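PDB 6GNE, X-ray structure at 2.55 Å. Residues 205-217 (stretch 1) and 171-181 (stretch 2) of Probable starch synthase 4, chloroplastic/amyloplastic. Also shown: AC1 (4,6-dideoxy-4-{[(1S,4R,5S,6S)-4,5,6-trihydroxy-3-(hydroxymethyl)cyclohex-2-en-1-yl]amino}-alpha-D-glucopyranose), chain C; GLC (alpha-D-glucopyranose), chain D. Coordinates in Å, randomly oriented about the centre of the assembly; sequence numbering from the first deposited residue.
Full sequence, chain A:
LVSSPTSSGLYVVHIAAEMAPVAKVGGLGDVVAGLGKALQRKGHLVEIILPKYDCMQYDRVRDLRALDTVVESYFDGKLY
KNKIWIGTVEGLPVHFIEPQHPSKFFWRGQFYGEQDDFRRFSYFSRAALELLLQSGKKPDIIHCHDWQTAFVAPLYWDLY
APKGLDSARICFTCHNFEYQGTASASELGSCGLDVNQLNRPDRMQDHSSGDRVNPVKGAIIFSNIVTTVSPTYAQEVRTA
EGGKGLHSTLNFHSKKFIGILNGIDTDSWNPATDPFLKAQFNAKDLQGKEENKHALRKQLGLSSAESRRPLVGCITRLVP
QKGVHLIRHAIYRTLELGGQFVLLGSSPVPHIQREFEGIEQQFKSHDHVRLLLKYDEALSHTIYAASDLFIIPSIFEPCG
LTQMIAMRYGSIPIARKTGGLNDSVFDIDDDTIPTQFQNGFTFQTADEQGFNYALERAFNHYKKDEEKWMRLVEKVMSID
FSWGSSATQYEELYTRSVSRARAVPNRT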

# COMPACT_ATOMS: atom_id res chain seq x y z
N GLN A 205 -24.31 -10.21 -3.55
CA GLN A 205 -25.23 -9.10 -3.27
C GLN A 205 -24.66 -8.23 -2.14
O GLN A 205 -24.26 -8.78 -1.12
CB GLN A 205 -26.60 -9.62 -2.84
CG GLN A 205 -27.66 -8.54 -2.62
CD GLN A 205 -29.04 -9.12 -2.39
OE1 GLN A 205 -29.36 -9.64 -1.30
NE2 GLN A 205 -29.88 -9.05 -3.43
N ASP A 206 -24.64 -6.91 -2.30
CA ASP A 206 -24.17 -6.02 -1.25
C ASP A 206 -24.92 -6.29 0.09
O ASP A 206 -25.95 -6.98 0.15
CB ASP A 206 -24.16 -4.54 -1.71
CG ASP A 206 -23.37 -3.65 -0.75
OD1 ASP A 206 -22.29 -4.08 -0.29
OD2 ASP A 206 -23.88 -2.57 -0.38
N HIS A 207 -24.30 -5.87 1.17
CA HIS A 207 -24.82 -6.06 2.51
C HIS A 207 -25.95 -5.09 2.81
O HIS A 207 -26.83 -5.44 3.59
CB HIS A 207 -23.66 -5.93 3.53
CG HIS A 207 -22.69 -4.81 3.25
ND1 HIS A 207 -22.99 -3.48 3.49
CD2 HIS A 207 -21.43 -4.82 2.72
CE1 HIS A 207 -21.96 -2.73 3.13
NE2 HIS A 207 -21.00 -3.52 2.67
N SER A 208 -25.92 -3.92 2.14
CA SER A 208 -26.83 -2.77 2.36
C SER A 208 -27.83 -2.45 1.23
O SER A 208 -28.61 -1.49 1.37
CB SER A 208 -26.01 -1.51 2.65
OG SER A 208 -25.16 -1.72 3.75
N SER A 209 -27.82 -3.23 0.15
CA SER A 209 -28.80 -3.11 -0.93
C SER A 209 -29.04 -4.44 -1.68
O SER A 209 -28.22 -5.36 -1.69
CB SER A 209 -28.38 -1.98 -1.87
OG SER A 209 -29.24 -1.84 -3.00
N GLY A 210 -30.21 -4.50 -2.31
CA GLY A 210 -30.69 -5.70 -2.98
C GLY A 210 -30.32 -5.77 -4.44
O GLY A 210 -30.00 -6.85 -4.93
N ASP A 211 -30.31 -4.62 -5.13
CA ASP A 211 -29.94 -4.58 -6.55
C ASP A 211 -28.56 -3.95 -6.76
O ASP A 211 -28.29 -3.38 -7.80
CB ASP A 211 -31.06 -3.97 -7.43
CG ASP A 211 -31.82 -5.06 -8.24
OD1 ASP A 211 -31.16 -5.81 -9.00
OD2 ASP A 211 -33.06 -5.16 -8.12
N ARG A 212 -27.66 -4.21 -5.81
CA ARG A 212 -26.23 -3.89 -5.94
C ARG A 212 -25.37 -5.12 -5.61
O ARG A 212 -25.78 -5.98 -4.83
CB ARG A 212 -25.86 -2.73 -5.01
CG ARG A 212 -26.27 -1.37 -5.58
CD ARG A 212 -26.15 -0.21 -4.58
NE ARG A 212 -24.79 0.30 -4.44
CZ ARG A 212 -24.09 0.94 -5.40
NH1 ARG A 212 -24.60 1.18 -6.60
NH2 ARG A 212 -22.86 1.34 -5.14
N VAL A 213 -24.18 -5.20 -6.22
CA VAL A 213 -23.25 -6.30 -5.95
C VAL A 213 -21.93 -5.82 -5.35
O VAL A 213 -21.56 -4.67 -5.51
CB VAL A 213 -22.96 -7.16 -7.19
CG1 VAL A 213 -24.20 -7.97 -7.54
CG2 VAL A 213 -22.50 -6.30 -8.37
N ASN A 214 -21.21 -6.72 -4.69
CA ASN A 214 -20.03 -6.36 -3.91
C ASN A 214 -18.84 -7.25 -4.29
O ASN A 214 -18.77 -8.41 -3.86
CB ASN A 214 -20.35 -6.48 -2.41
CG ASN A 214 -19.23 -5.95 -1.54
OD1 ASN A 214 -18.06 -6.31 -1.73
ND2 ASN A 214 -19.56 -5.11 -0.57
N PRO A 215 -17.89 -6.71 -5.08
CA PRO A 215 -16.73 -7.48 -5.53
C PRO A 215 -15.87 -8.05 -4.42
O PRO A 215 -15.48 -9.20 -4.49
CB PRO A 215 -15.96 -6.49 -6.36
CG PRO A 215 -17.01 -5.62 -6.95
CD PRO A 215 -18.04 -5.47 -5.88
N VAL A 216 -15.59 -7.25 -3.41
CA VAL A 216 -14.78 -7.72 -2.29
C VAL A 216 -15.50 -8.83 -1.54
O VAL A 216 -14.86 -9.79 -1.13
CB VAL A 216 -14.39 -6.55 -1.35
CG1 VAL A 216 -13.69 -7.05 -0.08
CG2 VAL A 216 -13.46 -5.59 -2.08
N LYS A 217 -16.81 -8.73 -1.40
CA LYS A 217 -17.59 -9.82 -0.79
C LYS A 217 -17.53 -11.13 -1.58
O LYS A 217 -17.45 -12.22 -1.00
CB LYS A 217 -19.05 -9.43 -0.61
CG LYS A 217 -19.80 -10.52 0.12
CD LYS A 217 -20.90 -10.06 1.01
CE LYS A 217 -22.24 -10.10 0.34
NZ LYS A 217 -23.29 -10.54 1.29
C1 AC1 C . -5.95 1.92 -3.39
O2 AC1 C . -7.23 -0.07 -2.88
C2 AC1 C . -6.01 0.62 -2.59
C4A AC1 C . -1.94 -0.25 3.49
C3 AC1 C . -5.81 0.87 -1.09
O3 AC1 C . -5.82 -0.41 -0.44
C4 AC1 C . -4.51 1.64 -0.85
N4A AC1 C . -4.18 1.87 0.57
C5 AC1 C . -4.64 2.94 -1.64
O5 AC1 C . -4.77 2.65 -3.03
C6 AC1 C . -3.42 3.84 -1.52
C1B AC1 C . -3.93 0.80 1.55
C2B AC1 C . -3.90 1.29 3.02
O2B AC1 C . -4.37 2.64 3.19
C3B AC1 C . -2.56 1.13 3.72
O3B AC1 C . -2.81 1.20 5.12
O4 AC1 C . -0.65 -0.28 4.10
C5B AC1 C . -1.88 -0.59 2.04
C7B AC1 C . -2.75 -0.06 1.16
C6B AC1 C . -0.87 -1.60 1.55
O6B AC1 C . -1.12 -2.89 2.13
C1 GLC D . -9.75 4.81 -5.70
C2 GLC D . -9.54 3.31 -5.92
C3 GLC D . -9.00 2.66 -4.65
C4 GLC D . -7.68 3.34 -4.28
C5 GLC D . -7.96 4.82 -4.04
C6 GLC D . -6.67 5.57 -3.75
O2 GLC D . -10.76 2.71 -6.35
O3 GLC D . -8.76 1.27 -4.84
O4 GLC D . -7.10 2.72 -3.14
O5 GLC D . -8.56 5.41 -5.20
O6 GLC D . -6.93 6.98 -3.73
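Stretch 2 (171-181) CFTCHNFEYQG

A buried glutamine can organise the junction between a loop and the start of a helix, provided that both ends of its amide find partners. Residues 171-181 of this starch synthase illustrate the point. The segment begins as an extended strand that includes Cys-171, Phe-172 and Thr-173, then continues as a loop through Tyr-179 to Gly-181, and it is this later part that meets stretch 1 most intimately.

Walking along stretch 1, Gln-205 lies out of reach, while Asp-206 serves the contact indirectly: its OD1 accepts a hydrogen bond from Asn-214 ND2 at 2.9 Å and so helps to orient that amide. His-207, chi1 in the p well, turns its CA-to-CB bond toward stretch 2 and donates from NE2 to Gln-180 OE1 at 3.0 Å, the oxygen lying at the ring edge, near its plane, as such a bond requires. Ser-208 to Asp-211 form a loop that stays clear of stretch 2, and the short strand of Arg-212 and Val-213 brings the chain back, with Asp-206 N bonded to Arg-212 O at 2.9 Å.

Asn-214 is the pivot. Its ND2 donates to Gln-180 OE1 at 2.7 Å as well as to Asp-206, whereas its OD1 caps the helix by accepting from Lys-217 N at 2.7 Å. One side chain thus closes the helix start and binds the neighbouring loop. Gln-180 OE1 consequently receives two donors from stretch 1, while Gln-180 NE2 is held by Phe-177 O at 2.8 Å, which fixes the amide within its own loop.

Pro-215 opens the helix and packs by its ring against the backbone: its CD is 3.2 Å from both Gln-180 O and Gly-181 O. The CA atoms of Pro-215 and Gly-181 are 5.8 Å apart, and those of Val-216 and Gln-180 5.2 Å. The pairs therefore run in opposite sequence order. Gly-181 has a positive phi of 72°, and an ideal CB there would lie only 3.3 Å from Pro-215 CG, a tight approach.

Val-216 makes the largest contribution from stretch 1. Its N donates a weak hydrogen bond to Gln-180 O at 3.4 Å, and its CG2 approaches Tyr-179 O at 3.6 Å. CG1 reaches back to the earlier part of stretch 2, 4.0 Å from Phe-172 CE2, 4.1 Å from Phe-177 CD1 and 4.3 Å from Cys-174 SG. Lys-217 follows without touching stretch 2, the end of its side chain leading away.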

# COMPACT_ATOMS: atom_id res chain seq x y z
N CYS A 171 -5.93 -16.84 -3.71
CA CYS A 171 -5.68 -16.01 -2.54
C CYS A 171 -6.16 -14.61 -2.87
O CYS A 171 -5.93 -14.08 -3.97
CB CYS A 171 -4.20 -16.02 -2.19
SG CYS A 171 -3.72 -15.14 -0.67
N PHE A 172 -6.86 -14.01 -1.92
CA PHE A 172 -7.30 -12.61 -2.03
C PHE A 172 -6.79 -11.80 -0.86
O PHE A 172 -7.00 -12.16 0.29
CB PHE A 172 -8.81 -12.54 -2.09
CG PHE A 172 -9.33 -11.15 -2.11
CD1 PHE A 172 -9.09 -10.33 -3.18
CD2 PHE A 172 -10.09 -10.66 -1.07
CE1 PHE A 172 -9.57 -9.05 -3.22
CE2 PHE A 172 -10.60 -9.38 -1.09
CZ PHE A 172 -10.33 -8.57 -2.17
N THR A 173 -6.10 -10.71 -1.14
CA THR A 173 -5.71 -9.76 -0.10
C THR A 173 -6.55 -8.48 -0.28
O THR A 173 -6.57 -7.92 -1.37
CB THR A 173 -4.20 -9.48 -0.16
OG1 THR A 173 -3.49 -10.68 0.12
CG2 THR A 173 -3.78 -8.40 0.86
N CYS A 174 -7.29 -8.07 0.76
CA CYS A 174 -7.86 -6.70 0.81
C CYS A 174 -6.98 -5.80 1.66
O CYS A 174 -6.79 -6.07 2.87
CB CYS A 174 -9.30 -6.66 1.34
SG CYS A 174 -10.07 -5.03 1.07
N HIS A 175 -6.44 -4.77 1.01
CA HIS A 175 -5.52 -3.80 1.61
C HIS A 175 -6.27 -2.58 2.24
O HIS A 175 -5.66 -1.77 2.98
CB HIS A 175 -4.55 -3.27 0.57
CG HIS A 175 -3.67 -4.31 -0.06
ND1 HIS A 175 -2.31 -4.34 0.15
CD2 HIS A 175 -3.94 -5.30 -0.94
CE1 HIS A 175 -1.79 -5.32 -0.54
NE2 HIS A 175 -2.75 -5.93 -1.20
N ASN A 176 -7.55 -2.43 1.92
CA ASN A 176 -8.43 -1.46 2.59
C ASN A 176 -9.88 -1.82 2.32
O ASN A 176 -10.37 -1.63 1.21
CB ASN A 176 -8.12 -0.02 2.11
CG ASN A 176 -8.92 1.05 2.86
OD1 ASN A 176 -9.75 0.74 3.69
ND2 ASN A 176 -8.67 2.31 2.55
N PHE A 177 -10.57 -2.30 3.36
CA PHE A 177 -12.00 -2.72 3.23
C PHE A 177 -12.97 -1.56 3.04
O PHE A 177 -14.14 -1.76 2.86
CB PHE A 177 -12.44 -3.56 4.42
CG PHE A 177 -11.91 -4.97 4.41
CD1 PHE A 177 -12.54 -5.96 3.69
CD2 PHE A 177 -10.80 -5.32 5.16
CE1 PHE A 177 -12.06 -7.25 3.69
CE2 PHE A 177 -10.33 -6.62 5.19
CZ PHE A 177 -10.95 -7.59 4.45
N GLU A 178 -12.49 -0.34 3.12
CA GLU A 178 -13.27 0.80 2.68
C GLU A 178 -13.65 0.70 1.23
O GLU A 178 -14.73 1.09 0.86
CB GLU A 178 -12.48 2.08 2.93
CG GLU A 178 -13.29 3.36 2.72
CD GLU A 178 -12.44 4.61 2.69
OE1 GLU A 178 -11.15 4.48 2.66
OE2 GLU A 178 -13.13 5.70 2.72
N TYR A 179 -12.75 0.19 0.40
CA TYR A 179 -12.98 0.15 -1.06
C TYR A 179 -13.47 -1.21 -1.51
O TYR A 179 -12.69 -2.11 -1.70
CB TYR A 179 -11.72 0.58 -1.81
CG TYR A 179 -11.28 1.97 -1.43
CD1 TYR A 179 -12.21 3.05 -1.41
CD2 TYR A 179 -9.93 2.25 -1.09
CE1 TYR A 179 -11.82 4.33 -1.03
CE2 TYR A 179 -9.53 3.55 -0.73
CZ TYR A 179 -10.46 4.58 -0.70
OH TYR A 179 -10.08 5.83 -0.36
N GLN A 180 -14.78 -1.31 -1.69
CA GLN A 180 -15.43 -2.58 -1.96
C GLN A 180 -15.84 -2.77 -3.44
O GLN A 180 -16.16 -3.89 -3.86
CB GLN A 180 -16.62 -2.76 -1.00
CG GLN A 180 -16.14 -2.99 0.42
CD GLN A 180 -17.22 -3.01 1.47
OE1 GLN A 180 -18.34 -3.51 1.26
NE2 GLN A 180 -16.88 -2.50 2.64
N GLY A 181 -15.83 -1.68 -4.21
CA GLY A 181 -16.15 -1.71 -5.64
C GLY A 181 -17.60 -1.91 -5.94
O GLY A 181 -17.95 -2.43 -7.00